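Local coordinates for amino acid ABC transporter, periplasmic amino acid-binding protein (Brucella ovis, PDB 4Z9N) that binds glutathione in its interdomain cleft and probably delivers it, or a related amino acid or peptide solute, to an ABC transporter in the inner membrane, at residues D[108-116]-D[179-188]; D[128-139]-D[156-166]. All blocks are in the same frame, centred on the assembly; numbering follows the deposited sequence.

Contact 1: D[108-116]-D[179-188]. With GSH (glutathione), chain U.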
loop_
_atom_site.group_PDB
_atom_site.type_symbol
_atom_site.label_atom_id
_atom_site.label_comp_id
_atom_site.label_asym_id
_atom_site.label_seq_id
_atom_site.Cartn_x
_atom_site.Cartn_y
_atom_site.Cartn_z
ATOM N N TYR D 108 -7.925 1.513 -6.615
ATOM C CA TYR D 108 -9.280 1.128 -6.253
ATOM C C TYR D 108 -9.255 -0.280 -5.670
ATOM O O TYR D 108 -8.874 -1.214 -6.365
ATOM C CB TYR D 108 -10.214 1.191 -7.477
ATOM C CG TYR D 108 -11.668 1.010 -7.112
ATOM C CD1 TYR D 108 -12.213 -0.258 -6.962
ATOM C CD2 TYR D 108 -12.483 2.108 -6.878
ATOM C CE1 TYR D 108 -13.528 -0.430 -6.600
ATOM C CE2 TYR D 108 -13.798 1.949 -6.514
ATOM C CZ TYR D 108 -14.312 0.677 -6.373
ATOM O OH TYR D 108 -15.619 0.513 -5.997
ATOM N N TYR D 109 -9.632 -0.416 -4.394
ATOM C CA TYR D 109 -9.781 -1.739 -3.776
ATOM C C TYR D 109 -11.149 -2.292 -4.122
ATOM O O TYR D 109 -12.146 -1.687 -3.781
ATOM C CB TYR D 109 -9.636 -1.676 -2.257
ATOM C CG TYR D 109 -8.269 -1.236 -1.779
ATOM C CD1 TYR D 109 -7.969 0.109 -1.649
ATOM C CD2 TYR D 109 -7.282 -2.163 -1.472
ATOM C CE1 TYR D 109 -6.722 0.529 -1.212
ATOM C CE2 TYR D 109 -6.031 -1.758 -1.037
ATOM C CZ TYR D 109 -5.761 -0.409 -0.916
ATOM O OH TYR D 109 -4.524 0.003 -0.473
ATOM N N ASP D 110 -11.194 -3.446 -4.790
ATOM C CA ASP D 110 -12.472 -4.062 -5.150
ATOM C C ASP D 110 -12.486 -5.531 -4.696
ATOM O O ASP D 110 -11.550 -6.007 -4.047
ATOM C CB ASP D 110 -12.702 -3.966 -6.660
ATOM C CG ASP D 110 -14.168 -3.836 -7.026
ATOM O OD1 ASP D 110 -15.022 -4.022 -6.134
ATOM O OD2 ASP D 110 -14.455 -3.533 -8.209
ATOM N N GLY D 111 -13.570 -6.229 -5.004
ATOM C CA GLY D 111 -13.693 -7.647 -4.711
ATOM C C GLY D 111 -14.645 -8.245 -5.729
ATOM O O GLY D 111 -15.463 -7.517 -6.302
ATOM N N GLN D 112 -14.549 -9.550 -5.964
ATOM C CA GLN D 112 -15.401 -10.205 -6.969
ATOM C C GLN D 112 -16.810 -10.474 -6.455
ATOM O O GLN D 112 -16.988 -10.902 -5.308
ATOM C CB GLN D 112 -14.759 -11.518 -7.414
ATOM C CG GLN D 112 -15.566 -12.334 -8.410
ATOM C CD GLN D 112 -14.743 -13.469 -8.983
ATOM O OE1 GLN D 112 -13.523 -13.512 -8.810
ATOM N NE2 GLN D 112 -15.402 -14.405 -9.674
ATOM N N GLY D 113 -17.808 -10.233 -7.308
ATOM C CA GLY D 113 -19.190 -10.493 -6.959
ATOM C C GLY D 113 -19.961 -11.129 -8.101
ATOM O O GLY D 113 -19.384 -11.470 -9.147
ATOM N N PHE D 114 -21.257 -11.314 -7.878
ATOM C CA PHE D 114 -22.168 -11.945 -8.835
ATOM C C PHE D 114 -23.398 -11.082 -9.073
ATOM O O PHE D 114 -23.925 -10.483 -8.142
ATOM C CB PHE D 114 -22.617 -13.320 -8.334
ATOM C CG PHE D 114 -21.505 -14.300 -8.200
ATOM C CD1 PHE D 114 -20.768 -14.372 -7.021
ATOM C CD2 PHE D 114 -21.170 -15.126 -9.262
ATOM C CE1 PHE D 114 -19.732 -15.269 -6.898
ATOM C CE2 PHE D 114 -20.128 -16.031 -9.152
ATOM C CZ PHE D 114 -19.408 -16.101 -7.964
ATOM N N MET D 115 -23.860 -11.034 -10.317
ATOM C CA MET D 115 -25.062 -10.269 -10.661
ATOM C C MET D 115 -26.084 -11.168 -11.350
ATOM O O MET D 115 -25.710 -12.014 -12.170
ATOM C CB MET D 115 -24.693 -9.087 -11.554
ATOM C CG MET D 115 -25.855 -8.147 -11.881
ATOM S SD MET D 115 -25.258 -6.604 -12.618
ATOM C CE MET D 115 -24.635 -7.194 -14.193
ATOM N N ILE D 116 -27.361 -10.986 -11.010
ATOM C CA ILE D 116 -28.451 -11.725 -11.640
ATOM C C ILE D 116 -29.552 -10.778 -12.075
ATOM O O ILE D 116 -29.647 -9.647 -11.594
ATOM C CB ILE D 116 -29.053 -12.791 -10.704
ATOM C CG1 ILE D 116 -29.578 -12.129 -9.423
ATOM C CG2 ILE D 116 -28.049 -13.891 -10.397
ATOM C CD1 ILE D 116 -30.588 -12.946 -8.669
ATOM N N ASP D 179 -27.223 -17.377 -16.620
ATOM C CA ASP D 179 -28.058 -17.050 -15.468
ATOM C C ASP D 179 -27.482 -15.928 -14.616
ATOM O O ASP D 179 -28.220 -15.224 -13.930
ATOM C CB ASP D 179 -28.256 -18.272 -14.582
ATOM C CG ASP D 179 -28.945 -19.388 -15.292
ATOM O OD1 ASP D 179 -30.029 -19.139 -15.853
ATOM O OD2 ASP D 179 -28.405 -20.506 -15.284
ATOM N N ALA D 180 -26.165 -15.790 -14.641
ATOM C CA ALA D 180 -25.481 -14.816 -13.797
ATOM C C ALA D 180 -24.211 -14.323 -14.480
ATOM O O ALA D 180 -23.731 -14.924 -15.448
ATOM C CB ALA D 180 -25.154 -15.418 -12.434
ATOM N N TYR D 181 -23.697 -13.213 -13.968
ATOM C CA TYR D 181 -22.504 -12.555 -14.480
ATOM C C TYR D 181 -21.542 -12.429 -13.304
ATOM O O TYR D 181 -21.964 -12.035 -12.209
ATOM C CB TYR D 181 -22.867 -11.172 -15.043
ATOM C CG TYR D 181 -21.857 -10.521 -15.973
ATOM C CD1 TYR D 181 -20.591 -10.153 -15.520
ATOM C CD2 TYR D 181 -22.195 -10.227 -17.292
ATOM C CE1 TYR D 181 -19.674 -9.540 -16.385
ATOM C CE2 TYR D 181 -21.296 -9.616 -18.154
ATOM C CZ TYR D 181 -20.039 -9.272 -17.695
ATOM O OH TYR D 181 -19.149 -8.665 -18.561
ATOM N N THR D 182 -20.266 -12.751 -13.492
ATOM C CA THR D 182 -19.324 -12.487 -12.416
ATOM C C THR D 182 -18.154 -11.639 -12.906
ATOM O O THR D 182 -17.631 -11.841 -14.011
ATOM C CB THR D 182 -18.782 -13.797 -11.751
ATOM O OG1 THR D 182 -18.008 -13.455 -10.594
ATOM C CG2 THR D 182 -17.895 -14.613 -12.713
ATOM N N THR D 183 -17.790 -10.663 -12.081
ATOM C CA THR D 183 -16.583 -9.862 -12.262
ATOM C C THR D 183 -16.418 -9.000 -11.009
ATOM O O THR D 183 -17.106 -9.222 -10.006
ATOM C CB THR D 183 -16.627 -8.974 -13.550
ATOM O OG1 THR D 183 -15.396 -8.243 -13.660
ATOM C CG2 THR D 183 -17.778 -7.997 -13.524
ATOM N N ASP D 184 -15.497 -8.039 -11.046
ATOM C CA ASP D 184 -15.301 -7.140 -9.903
ATOM C C ASP D 184 -16.564 -6.353 -9.640
ATOM O O ASP D 184 -17.298 -6.022 -10.577
ATOM C CB ASP D 184 -14.128 -6.208 -10.170
ATOM C CG ASP D 184 -12.860 -6.973 -10.415
ATOM O OD1 ASP D 184 -12.654 -7.964 -9.686
ATOM O OD2 ASP D 184 -12.089 -6.621 -11.340
ATOM N N GLN D 185 -16.837 -6.055 -8.375
ATOM C CA GLN D 185 -18.125 -5.464 -8.065
ATOM C C GLN D 185 -18.314 -4.109 -8.753
ATOM O O GLN D 185 -19.403 -3.827 -9.289
ATOM C CB GLN D 185 -18.293 -5.318 -6.555
ATOM C CG GLN D 185 -19.594 -4.687 -6.165
ATOM C CD GLN D 185 -19.640 -4.380 -4.690
ATOM O OE1 GLN D 185 -19.802 -5.277 -3.865
ATOM N NE2 GLN D 185 -19.435 -3.118 -4.347
ATOM N N SER D 186 -17.264 -3.286 -8.781
ATOM C CA SER D 186 -17.387 -1.968 -9.417
ATOM C C SER D 186 -17.639 -2.138 -10.901
ATOM O O SER D 186 -18.287 -1.305 -11.522
ATOM C CB SER D 186 -16.142 -1.097 -9.193
ATOM O OG SER D 186 -14.989 -1.669 -9.803
ATOM N N SER D 187 -17.138 -3.233 -11.463
ATOM C CA SER D 187 -17.335 -3.495 -12.881
ATOM C C SER D 187 -18.784 -3.905 -13.159
ATOM O O SER D 187 -19.349 -3.565 -14.210
ATOM C CB SER D 187 -16.379 -4.591 -13.357
ATOM O OG SER D 187 -15.025 -4.182 -13.209
ATOM N N LEU D 188 -19.368 -4.662 -12.230
ATOM C CA LEU D 188 -20.777 -5.055 -12.349
ATOM C C LEU D 188 -21.684 -3.824 -12.420
ATOM O O LEU D 188 -22.662 -3.815 -13.183
ATOM C CB LEU D 188 -21.187 -5.971 -11.188
ATOM C CG LEU D 188 -20.582 -7.383 -11.232
ATOM C CD1 LEU D 188 -20.855 -8.133 -9.942
ATOM C CD2 LEU D 188 -21.170 -8.133 -12.431
HETATM N N1 GSH U . -9.671 -7.343 -12.058
HETATM C CA1 GSH U . -9.778 -8.611 -12.782
HETATM C C1 GSH U . -8.396 -8.982 -13.314
HETATM O O11 GSH U . -8.227 -10.115 -13.846
HETATM O O12 GSH U . -7.432 -8.170 -13.236
HETATM C CB1 GSH U . -10.741 -8.514 -13.977
HETATM C CG1 GSH U . -10.229 -7.430 -14.944
HETATM C CD1 GSH U . -11.030 -7.509 -16.239
HETATM O OE1 GSH U . -10.501 -7.660 -17.297
HETATM N N2 GSH U . -12.465 -7.384 -16.154
HETATM C CA2 GSH U . -13.226 -7.486 -17.386
HETATM C C2 GSH U . -12.880 -6.364 -18.376
HETATM O O2 GSH U . -12.345 -5.348 -18.065
HETATM C CB2 GSH U . -14.724 -7.593 -17.083
HETATM S SG2 GSH U . -15.412 -6.040 -16.446
HETATM N N3 GSH U . -13.193 -6.614 -19.767
HETATM C CA3 GSH U . -12.894 -5.617 -20.759
HETATM C C3 GSH U . -12.099 -6.279 -21.885
HETATM O O31 GSH U . -11.942 -5.649 -22.963
HETATM O O32 GSH U . -11.593 -7.434 -21.731
HETATM O O HOH W 1 -12.850 -10.605 -10.188
#
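Asp110 reaches across to the first turn of helix 185-192, where its OD2 accepts twice from one residue: Ser186 N approaches at 2.9 Å on the syn lone pair, and Ser186 OG at 2.5 Å from the syn side but 34° out of the carboxylate plane. Two donors on a single oxygen fix the rotation of the carboxylate. One residue along, Gly111 O takes the backbone N of Gln185 at 2.9 Å, so Asp110 and Gly111 together supply an acceptor to each of two successive amides at the N-terminus of this helix. A second hub forms on OG1 of Thr182, in strand 180-182. It donates to Gly113 O at 2.8 Å and accepts from Gln112 NE2 at 2.9 Å, while also lying over one face of the Phe114 ring, offset toward the rim. With OG1 anti to the backbone N (chi1 -172°), the hydroxyl lies within reach of all three. The backbones of 112-116 and 180-182 run antiparallel, with an axis angle of 157°, in the mixed central sheet of one lobe of this family 3 solute-binding protein; Met115 and Tyr181 form a hydrogen-bonded pair. On the face bearing Met115, its CB meets Leu188 CD2 at 3.8 Å, the two side chains lying alongside with their ends pointing opposite ways, so the first turn of helix 185-192 lies against strand 112-116. The corner at Thr183 carries the chain into the glutathione pocket. There Asp184 OD2 accepts from glutathione N1 at 2.6 Å, and its OD1 is held by a water that also lies near Gln112 OE1. Behind these groups, Asn146 and the carbonyl of Thr143 hold the amide of Gln112, and Phe213 packs on Asp110, Asp184 and Ser186.

Contact 2: D[128-139]-D[156-166]; sequences LQLSGASICVQA and MEYNPVVFEKI. With GSH (glutathione), chain U.
Gln138 and Ile166 meet where strand 134-138 ends near the start of helix 166-174, Gln138 OE1 lying 3.4 Å from Ile166 CB. From the backbone outward, CB and CG of Gln138 pass beside Phe163 O, CG at 3.7 Å. The chain then runs on extended (chi2 -177°), bringing the amide to glutathione. OE1 accepts from glutathione N3 at 2.9 Å, in a nearly straight bond (164°). NE2 donates to glutathione O32 at 2.8 Å, straighter still (169°). NE2 also donates to a water at 3.1 Å that lies near Ala139 O. Ile166 CD1 approaches glutathione N3. Below this tip lie the two parallel strands of a beta-alpha-beta unit, connected by helix 142-153; a ladder of backbone bonds runs from Ile135 N–Asn159 O to Ala139 N–Phe163 O. Ala139 CB meets Val162 CG1 at 3.6 Å, and Cys136 is disulfide-bonded to Cys178. Beyond the ladder, Ser131 OG accepts from Glu157 N at 2.9 Å, and Asn159 ND2 reaches Gly132 O from above the carbonyl plane. Using both its donor and its acceptor, the Gln138 amide matches a peptide N-H and the neighbouring carboxylate, which implies recognition of the glycine end of glutathione.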
loop_
_atom_site.group_PDB
_atom_site.type_symbol
_atom_site.label_atom_id
_atom_site.label_comp_id
_atom_site.label_asym_id
_atom_site.label_seq_id
_atom_site.Cartn_x
_atom_site.Cartn_y
_atom_site.Cartn_z
ATOM N N LEU D 128 -24.831 -18.166 -2.801
ATOM C CA LEU D 128 -24.831 -19.566 -2.385
ATOM C C LEU D 128 -26.049 -20.310 -2.936
ATOM O O LEU D 128 -26.189 -21.520 -2.752
ATOM C CB LEU D 128 -24.771 -19.677 -0.860
ATOM C CG LEU D 128 -23.408 -19.330 -0.243
ATOM C CD1 LEU D 128 -23.436 -19.394 1.289
ATOM C CD2 LEU D 128 -22.308 -20.232 -0.805
ATOM N N GLN D 129 -26.932 -19.594 -3.623
ATOM C CA GLN D 129 -28.084 -20.247 -4.230
ATOM C C GLN D 129 -27.870 -20.453 -5.729
ATOM O O GLN D 129 -28.812 -20.747 -6.475
ATOM C CB GLN D 129 -29.349 -19.440 -3.971
ATOM C CG GLN D 129 -29.552 -19.055 -2.515
ATOM C CD GLN D 129 -30.675 -18.064 -2.351
ATOM O OE1 GLN D 129 -30.730 -17.061 -3.055
ATOM N NE2 GLN D 129 -31.581 -18.335 -1.417
ATOM N N LEU D 130 -26.620 -20.336 -6.159
ATOM C CA LEU D 130 -26.304 -20.377 -7.584
ATOM C C LEU D 130 -25.788 -21.724 -8.079
ATOM O O LEU D 130 -25.252 -21.799 -9.180
ATOM C CB LEU D 130 -25.278 -19.292 -7.927
ATOM C CG LEU D 130 -25.816 -17.859 -7.827
ATOM C CD1 LEU D 130 -24.710 -16.871 -8.178
ATOM C CD2 LEU D 130 -27.043 -17.658 -8.713
ATOM N N SER D 131 -25.938 -22.780 -7.282
ATOM C CA SER D 131 -25.496 -24.103 -7.720
ATOM C C SER D 131 -26.164 -24.460 -9.045
ATOM O O SER D 131 -27.383 -24.343 -9.187
ATOM C CB SER D 131 -25.810 -25.174 -6.676
ATOM O OG SER D 131 -25.304 -26.430 -7.095
ATOM N N GLY D 132 -25.358 -24.853 -10.027
ATOM C CA GLY D 132 -25.893 -25.248 -11.320
ATOM C C GLY D 132 -26.107 -24.124 -12.319
ATOM O O GLY D 132 -26.278 -24.376 -13.509
ATOM N N ALA D 133 -26.111 -22.881 -11.840
ATOM C CA ALA D 133 -26.368 -21.729 -12.707
ATOM C C ALA D 133 -25.269 -21.551 -13.755
ATOM O O ALA D 133 -24.093 -21.782 -13.466
ATOM C CB ALA D 133 -26.486 -20.464 -11.872
ATOM N N SER D 134 -25.648 -21.132 -14.959
ATOM C CA SER D 134 -24.654 -20.802 -15.973
ATOM C C SER D 134 -24.167 -19.389 -15.708
ATOM O O SER D 134 -24.958 -18.447 -15.668
ATOM C CB SER D 134 -25.226 -20.920 -17.383
ATOM O OG SER D 134 -26.346 -20.071 -17.549
ATOM N N ILE D 135 -22.865 -19.244 -15.506
ATOM C CA ILE D 135 -22.319 -17.947 -15.127
ATOM C C ILE D 135 -21.259 -17.487 -16.113
ATOM O O ILE D 135 -20.244 -18.165 -16.319
ATOM C CB ILE D 135 -21.764 -17.991 -13.703
ATOM C CG1 ILE D 135 -22.830 -18.551 -12.750
ATOM C CG2 ILE D 135 -21.325 -16.586 -13.265
ATOM C CD1 ILE D 135 -22.426 -18.538 -11.304
ATOM N N CYS D 136 -21.464 -16.311 -16.698
ATOM C CA CYS D 136 -20.506 -15.844 -17.684
ATOM C C CYS D 136 -19.328 -15.191 -16.997
ATOM O O CYS D 136 -19.442 -14.553 -15.947
ATOM C CB CYS D 136 -21.130 -14.883 -18.690
ATOM S SG CYS D 136 -21.608 -13.335 -18.024
ATOM N N VAL D 137 -18.176 -15.383 -17.610
ATOM C CA VAL D 137 -16.927 -14.857 -17.059
ATOM C C VAL D 137 -15.947 -14.700 -18.221
ATOM O O VAL D 137 -16.038 -15.429 -19.209
ATOM C CB VAL D 137 -16.360 -15.782 -15.954
ATOM C CG1 VAL D 137 -15.883 -17.107 -16.548
ATOM C CG2 VAL D 137 -15.208 -15.095 -15.204
ATOM N N GLN D 138 -15.015 -13.756 -18.110
ATOM C CA GLN D 138 -13.992 -13.615 -19.149
ATOM C C GLN D 138 -12.736 -14.426 -18.892
ATOM O O GLN D 138 -12.282 -14.547 -17.761
ATOM C CB GLN D 138 -13.603 -12.158 -19.327
ATOM C CG GLN D 138 -14.416 -11.481 -20.380
ATOM C CD GLN D 138 -13.964 -10.066 -20.590
ATOM O OE1 GLN D 138 -14.555 -9.147 -20.053
ATOM N NE2 GLN D 138 -12.895 -9.885 -21.358
ATOM N N ALA D 139 -12.196 -14.983 -19.966
ATOM C CA ALA D 139 -10.896 -15.641 -19.923
ATOM C C ALA D 139 -9.796 -14.618 -19.618
ATOM O O ALA D 139 -9.949 -13.418 -19.903
ATOM C CB ALA D 139 -10.618 -16.344 -21.252
ATOM N N MET D 156 -20.882 -26.380 -4.779
ATOM C CA MET D 156 -21.903 -26.009 -5.744
ATOM C C MET D 156 -21.558 -26.515 -7.143
ATOM O O MET D 156 -20.388 -26.528 -7.536
ATOM C CB MET D 156 -22.086 -24.495 -5.765
ATOM C CG MET D 156 -22.704 -23.954 -4.486
ATOM S SD MET D 156 -23.204 -22.235 -4.673
ATOM C CE MET D 156 -21.612 -21.447 -4.867
ATOM N N GLU D 157 -22.577 -26.921 -7.889
ATOM C CA GLU D 157 -22.373 -27.406 -9.250
ATOM C C GLU D 157 -21.864 -26.253 -10.109
ATOM O O GLU D 157 -22.451 -25.173 -10.109
ATOM C CB GLU D 157 -23.664 -27.982 -9.837
ATOM C CG GLU D 157 -23.498 -28.441 -11.290
ATOM C CD GLU D 157 -24.797 -28.884 -11.960
ATOM O OE1 GLU D 157 -25.628 -29.564 -11.312
ATOM O OE2 GLU D 157 -24.990 -28.532 -13.151
ATOM N N TYR D 158 -20.788 -26.497 -10.854
ATOM C CA TYR D 158 -20.034 -25.430 -11.510
ATOM C C TYR D 158 -20.259 -25.431 -13.028
ATOM O O TYR D 158 -19.913 -26.395 -13.709
ATOM C CB TYR D 158 -18.545 -25.601 -11.153
ATOM C CG TYR D 158 -17.564 -24.604 -11.753
ATOM C CD1 TYR D 158 -17.654 -23.236 -11.484
ATOM C CD2 TYR D 158 -16.515 -25.047 -12.560
ATOM C CE1 TYR D 158 -16.731 -22.337 -12.027
ATOM C CE2 TYR D 158 -15.604 -24.162 -13.099
ATOM C CZ TYR D 158 -15.709 -22.820 -12.830
ATOM O OH TYR D 158 -14.783 -21.969 -13.386
ATOM N N ASN D 159 -20.868 -24.357 -13.536
ATOM C CA ASN D 159 -21.209 -24.221 -14.958
ATOM C C ASN D 159 -20.764 -22.874 -15.521
ATOM O O ASN D 159 -21.602 -22.041 -15.881
ATOM C CB ASN D 159 -22.718 -24.381 -15.188
ATOM C CG ASN D 159 -23.159 -25.825 -15.240
ATOM O OD1 ASN D 159 -22.507 -26.654 -15.861
ATOM N ND2 ASN D 159 -24.297 -26.126 -14.620
ATOM N N PRO D 160 -19.441 -22.652 -15.602
ATOM C CA PRO D 160 -18.932 -21.409 -16.191
ATOM C C PRO D 160 -19.198 -21.369 -17.690
ATOM O O PRO D 160 -19.253 -22.418 -18.344
ATOM C CB PRO D 160 -17.424 -21.496 -15.935
ATOM C CG PRO D 160 -17.172 -22.989 -16.041
ATOM C CD PRO D 160 -18.350 -23.601 -15.317
ATOM N N VAL D 161 -19.396 -20.167 -18.218
ATOM C CA VAL D 161 -19.419 -19.951 -19.649
ATOM C C VAL D 161 -18.366 -18.891 -19.922
ATOM O O VAL D 161 -18.509 -17.751 -19.472
ATOM C CB VAL D 161 -20.812 -19.513 -20.134
ATOM C CG1 VAL D 161 -20.843 -19.455 -21.634
ATOM C CG2 VAL D 161 -21.897 -20.442 -19.590
ATOM N N VAL D 162 -17.298 -19.263 -20.624
ATOM C CA VAL D 162 -16.131 -18.393 -20.739
ATOM C C VAL D 162 -16.084 -17.662 -22.067
ATOM O O VAL D 162 -16.233 -18.270 -23.142
ATOM C CB VAL D 162 -14.835 -19.188 -20.546
ATOM C CG1 VAL D 162 -13.634 -18.285 -20.764
ATOM C CG2 VAL D 162 -14.807 -19.815 -19.164
ATOM N N PHE D 163 -15.849 -16.353 -21.988
ATOM C CA PHE D 163 -15.857 -15.485 -23.154
ATOM C C PHE D 163 -14.535 -14.791 -23.371
ATOM O O PHE D 163 -13.800 -14.525 -22.421
ATOM C CB PHE D 163 -16.961 -14.432 -23.027
ATOM C CG PHE D 163 -18.320 -15.014 -23.050
ATOM C CD1 PHE D 163 -18.914 -15.434 -21.879
ATOM C CD2 PHE D 163 -18.987 -15.196 -24.248
ATOM C CE1 PHE D 163 -20.157 -16.011 -21.903
ATOM C CE2 PHE D 163 -20.240 -15.769 -24.272
ATOM C CZ PHE D 163 -20.825 -16.175 -23.091
ATOM N N GLU D 164 -14.253 -14.462 -24.627
ATOM C CA GLU D 164 -13.003 -13.792 -24.964
ATOM C C GLU D 164 -13.116 -12.273 -24.951
ATOM O O GLU D 164 -12.117 -11.585 -24.802
ATOM C CB GLU D 164 -12.506 -14.243 -26.338
ATOM C CG GLU D 164 -12.252 -15.738 -26.437
ATOM C CD GLU D 164 -11.259 -16.223 -25.400
ATOM O OE1 GLU D 164 -10.140 -15.674 -25.332
ATOM O OE2 GLU D 164 -11.609 -17.148 -24.639
ATOM N N LYS D 165 -14.329 -11.760 -25.127
ATOM C CA LYS D 165 -14.554 -10.320 -25.227
ATOM C C LYS D 165 -15.704 -9.906 -24.316
ATOM O O LYS D 165 -16.649 -10.663 -24.128
ATOM C CB LYS D 165 -14.851 -9.917 -26.675
ATOM C CG LYS D 165 -13.721 -10.210 -27.641
ATOM C CD LYS D 165 -14.047 -9.706 -29.035
ATOM C CE LYS D 165 -12.773 -9.370 -29.799
ATOM N NZ LYS D 165 -13.015 -9.217 -31.258
ATOM N N ILE D 166 -15.629 -8.708 -23.749
ATOM C CA ILE D 166 -16.645 -8.298 -22.784
ATOM C C ILE D 166 -18.006 -8.143 -23.461
ATOM O O ILE D 166 -19.040 -8.399 -22.834
ATOM C CB ILE D 166 -16.235 -7.011 -22.038
ATOM C CG1 ILE D 166 -17.220 -6.709 -20.901
ATOM C CG2 ILE D 166 -16.162 -5.815 -22.979
ATOM C CD1 ILE D 166 -16.761 -5.607 -19.949
HETATM N N1 GSH U . -9.671 -7.343 -12.058
HETATM C CA1 GSH U . -9.778 -8.611 -12.782
HETATM C C1 GSH U . -8.396 -8.982 -13.314
HETATM O O11 GSH U . -8.227 -10.115 -13.846
HETATM O O12 GSH U . -7.432 -8.170 -13.236
HETATM C CB1 GSH U . -10.741 -8.514 -13.977
HETATM C CG1 GSH U . -10.229 -7.430 -14.944
HETATM C CD1 GSH U . -11.030 -7.509 -16.239
HETATM O OE1 GSH U . -10.501 -7.660 -17.297
HETATM N N2 GSH U . -12.465 -7.384 -16.154
HETATM C CA2 GSH U . -13.226 -7.486 -17.386
HETATM C C2 GSH U . -12.880 -6.364 -18.376
HETATM O O2 GSH U . -12.345 -5.348 -18.065
HETATM C CB2 GSH U . -14.724 -7.593 -17.083
HETATM S SG2 GSH U . -15.412 -6.040 -16.446
HETATM N N3 GSH U . -13.193 -6.614 -19.767
HETATM C CA3 GSH U . -12.894 -5.617 -20.759
HETATM C C3 GSH U . -12.099 -6.279 -21.885
HETATM O O31 GSH U . -11.942 -5.649 -22.963
HETATM O O32 GSH U . -11.593 -7.434 -21.731
HETATM O O HOH W 2 -21.955 -22.306 -11.916
HETATM O O HOH W 3 -11.183 -12.331 -22.015
#

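Overall arrangement
Contacts 1 and 2 belong to one mixed sheet, their centres 12 Å apart. Strand 134-138 lies between strands 159-163 and 180-182, parallel to both, so the pairing of contact 2 continues into contact 1: Ala180 O is 2.9 Å from Cys136 N, and Asp179 N is 2.7 Å from Ser134 O, both probable hydrogen bonds. At the ligand the two contacts bind opposite ends of glutathione, contact 1 the amino group through Asp184 and contact 2 the glycine carboxylate through Gln138, while Thr183 and Ser187 of contact 1 and Ile166 of contact 2 reach its cysteine part. Asn26, Thr27, Arg73, Asn88 and Arg95 add further hydrogen bonds, consistent with a ligand enclosed between the two lobes.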